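PDB 1NRW: phosphatase YwpJ from Bacillus subtilis, which removes phosphate from phosphorylated five- and six-carbon sugars and from nucleoside monophosphates in vitro, and less readily from FMN, with magnesium as cofactor. Local coordinates for residues A[90-95]-A[160-164]. Residues are numbered along the deposited sequence; the frame is centred on the assembly and turned at random.
Sequences AYDILS and FQELF
An aromatic cluster of Tyr91, Phe160 and Phe164 joins helix 87-99 to a 3-10 turn (160-163) and the residue after it, in the loop between strands 154-156 and 172-178. Tyr91 belongs to two T-shaped pairs. Phe160 turns its edge to one face of the tyrosine, Phe160 CE1 lying 3.5 Å from Tyr91 CE1, with the planes at 67°. Tyr91 in turn points its own edge at the face of Phe164, where Tyr91 CD1 stands over the ring centre, 3.6 Å from Phe164 CD2. With CG anti to the backbone N (chi1 -173°), the phenol extends across to Gln161, whose NE2 lies 2.5 Å from Tyr91 OH, a hydrogen bond doubtfully short as modelled, the oxygen close to the amide plane. A leucine here, lacking ring and hydroxyl, would probably leave the Phe160 edge and Phe164 face without their aromatic partner and open a gap between helix and loop. Phe160 also lays a face on the helix backbone, Ser95 CA making a CH-pi contact 3.7 Å from the ring centroid. Deeper, Leu94 CB meets Phe160 CB at 3.7 Å, and Leu94 and Leu163 both reach Val106 of strand 103-108. Away from the metal site, this is helix-to-loop packing over the mixed sheet of the cap domain, an alpha/beta module characteristic of Cof-type HAD phosphatases.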
ATOM      1  N   ALA A  90      -0.455   7.488  18.464  1.00 22.93           N
ATOM      2  CA  ALA A  90       0.315   8.031  17.347  1.00 22.14           C
ATOM      3  C   ALA A  90       1.480   8.848  17.902  1.00 22.84           C
ATOM      4  O   ALA A  90       2.605   8.773  17.400  1.00 20.67           O
ATOM      5  CB  ALA A  90      -0.572   8.906  16.464  1.00 21.12           C
ATOM      6  N   TYR A  91       1.206   9.626  18.945  1.00 23.09           N
ATOM      7  CA  TYR A  91       2.245  10.442  19.565  1.00 24.39           C
ATOM      8  C   TYR A  91       3.356   9.531  20.073  1.00 24.08           C
ATOM      9  O   TYR A  91       4.542   9.791  19.871  1.00 22.37           O
ATOM     10  CB  TYR A  91       1.673  11.235  20.740  1.00 26.07           C
ATOM     11  CG  TYR A  91       2.648  12.232  21.326  1.00 28.69           C
ATOM     12  CD1 TYR A  91       2.723  13.536  20.832  1.00 29.21           C
ATOM     13  CD2 TYR A  91       3.512  11.866  22.358  1.00 29.83           C
ATOM     14  CE1 TYR A  91       3.635  14.457  21.356  1.00 30.02           C
ATOM     15  CE2 TYR A  91       4.429  12.777  22.889  1.00 31.46           C
ATOM     16  CZ  TYR A  91       4.483  14.068  22.382  1.00 31.13           C
ATOM     17  OH  TYR A  91       5.389  14.966  22.902  1.00 33.06           O
ATOM     18  N   ASP A  92       2.950   8.455  20.734  1.00 26.08           N
ATOM     19  CA  ASP A  92       3.869   7.480  21.295  1.00 27.51           C
ATOM     20  C   ASP A  92       4.765   6.874  20.216  1.00 26.25           C
ATOM     21  O   ASP A  92       5.984   6.814  20.363  1.00 24.86           O
ATOM     22  CB  ASP A  92       3.067   6.374  21.983  1.00 33.45           C
ATOM     23  CG  ASP A  92       3.845   5.682  23.076  1.00 39.47           C
ATOM     24  OD1 ASP A  92       4.927   5.127  22.784  1.00 42.72           O
ATOM     25  OD2 ASP A  92       3.368   5.697  24.234  1.00 43.92           O
ATOM     26  N   ILE A  93       4.146   6.423  19.131  1.00 23.67           N
ATOM     27  CA  ILE A  93       4.874   5.812  18.025  1.00 21.81           C
ATOM     28  C   ILE A  93       5.862   6.770  17.370  1.00 21.06           C
ATOM     29  O   ILE A  93       7.028   6.427  17.164  1.00 20.50           O
ATOM     30  CB  ILE A  93       3.896   5.302  16.941  1.00 21.96           C
ATOM     31  CG1 ILE A  93       3.005   4.206  17.528  1.00 22.55           C
ATOM     32  CG2 ILE A  93       4.670   4.777  15.740  1.00 21.28           C
ATOM     33  CD1 ILE A  93       1.865   3.784  16.625  1.00 23.77           C
ATOM     34  N   LEU A  94       5.397   7.967  17.036  1.00 21.33           N
ATOM     35  CA  LEU A  94       6.251   8.947  16.381  1.00 21.04           C
ATOM     36  C   LEU A  94       7.392   9.420  17.271  1.00 22.59           C
ATOM     37  O   LEU A  94       8.513   9.614  16.796  1.00 22.12           O
ATOM     38  CB  LEU A  94       5.410  10.130  15.899  1.00 19.63           C
ATOM     39  CG  LEU A  94       4.352   9.704  14.869  1.00 20.83           C
ATOM     40  CD1 LEU A  94       3.446  10.872  14.521  1.00 21.30           C
ATOM     41  CD2 LEU A  94       5.049   9.178  13.617  1.00 19.80           C
ATOM     42  N   SER A  95       7.119   9.600  18.559  1.00 23.62           N
ATOM     43  CA  SER A  95       8.166  10.037  19.475  1.00 25.87           C
ATOM     44  C   SER A  95       9.265   8.980  19.506  1.00 25.31           C
ATOM     45  O   SER A  95      10.453   9.307  19.493  1.00 26.31           O
ATOM     46  CB  SER A  95       7.600  10.240  20.885  1.00 26.68           C
ATOM     47  OG  SER A  95       7.098   9.027  21.413  1.00 32.53           O
ATOM     48  N   PHE A 160       8.046  15.565  14.876  1.00 23.95           N
ATOM     49  CA  PHE A 160       6.696  15.005  14.908  1.00 23.21           C
ATOM     50  C   PHE A 160       5.832  15.862  15.825  1.00 24.09           C
ATOM     51  O   PHE A 160       4.607  15.872  15.721  1.00 22.33           O
ATOM     52  CB  PHE A 160       6.736  13.572  15.444  1.00 23.97           C
ATOM     53  CG  PHE A 160       6.972  13.488  16.928  1.00 24.64           C
ATOM     54  CD1 PHE A 160       5.903  13.343  17.809  1.00 24.21           C
ATOM     55  CD2 PHE A 160       8.258  13.594  17.449  1.00 25.04           C
ATOM     56  CE1 PHE A 160       6.109  13.305  19.190  1.00 26.33           C
ATOM     57  CE2 PHE A 160       8.479  13.558  18.827  1.00 25.16           C
ATOM     58  CZ  PHE A 160       7.402  13.414  19.700  1.00 26.56           C
ATOM     59  N   GLN A 161       6.491  16.573  16.733  1.00 25.02           N
ATOM     60  CA  GLN A 161       5.813  17.434  17.693  1.00 27.77           C
ATOM     61  C   GLN A 161       4.862  18.406  16.999  1.00 26.18           C
ATOM     62  O   GLN A 161       3.779  18.700  17.507  1.00 26.74           O
ATOM     63  CB  GLN A 161       6.847  18.227  18.487  1.00 32.20           C
ATOM     64  CG  GLN A 161       6.396  18.637  19.866  1.00 39.26           C
ATOM     65  CD  GLN A 161       6.650  17.553  20.891  1.00 43.33           C
ATOM     66  OE1 GLN A 161       7.798  17.173  21.139  1.00 46.02           O
ATOM     67  NE2 GLN A 161       5.582  17.050  21.495  1.00 44.58           N
ATOM     68  N   GLU A 162       5.271  18.892  15.831  1.00 25.26           N
ATOM     69  CA  GLU A 162       4.479  19.842  15.062  1.00 24.70           C
ATOM     70  C   GLU A 162       3.113  19.316  14.657  1.00 23.85           C
ATOM     71  O   GLU A 162       2.216  20.095  14.335  1.00 24.48           O
ATOM     72  CB  GLU A 162       5.240  20.249  13.806  1.00 25.45           C
ATOM     73  CG  GLU A 162       6.514  21.018  14.079  1.00 29.14           C
ATOM     74  CD  GLU A 162       7.354  21.180  12.834  1.00 30.35           C
ATOM     75  OE1 GLU A 162       6.822  21.655  11.809  1.00 32.69           O
ATOM     76  OE2 GLU A 162       8.549  20.829  12.879  1.00 34.03           O
ATOM     77  N   LEU A 163       2.945  17.997  14.669  1.00 23.00           N
ATOM     78  CA  LEU A 163       1.670  17.417  14.275  1.00 23.77           C
ATOM     79  C   LEU A 163       0.664  17.382  15.426  1.00 26.44           C
ATOM     80  O   LEU A 163      -0.486  16.970  15.242  1.00 25.97           O
ATOM     81  CB  LEU A 163       1.889  16.003  13.733  1.00 23.68           C
ATOM     82  CG  LEU A 163       2.858  15.887  12.550  1.00 20.38           C
ATOM     83  CD1 LEU A 163       2.959  14.425  12.112  1.00 22.03           C
ATOM     84  CD2 LEU A 163       2.373  16.758  11.400  1.00 22.37           C
ATOM     85  N   PHE A 164       1.092  17.831  16.602  1.00 27.73           N
ATOM     86  CA  PHE A 164       0.223  17.825  17.776  1.00 31.99           C
ATOM     87  C   PHE A 164       0.080  19.186  18.450  1.00 36.35           C
ATOM     88  O   PHE A 164      -0.914  19.445  19.127  1.00 36.48           O
ATOM     89  CB  PHE A 164       0.755  16.826  18.802  1.00 30.03           C
ATOM     90  CG  PHE A 164       0.811  15.414  18.297  1.00 29.23           C
ATOM     91  CD1 PHE A 164      -0.274  14.560  18.458  1.00 28.23           C
ATOM     92  CD2 PHE A 164       1.943  14.946  17.638  1.00 27.88           C
ATOM     93  CE1 PHE A 164      -0.232  13.257  17.970  1.00 28.78           C
ATOM     94  CE2 PHE A 164       1.997  13.647  17.147  1.00 28.00           C
ATOM     95  CZ  PHE A 164       0.908  12.799  17.312  1.00 28.28           C
TER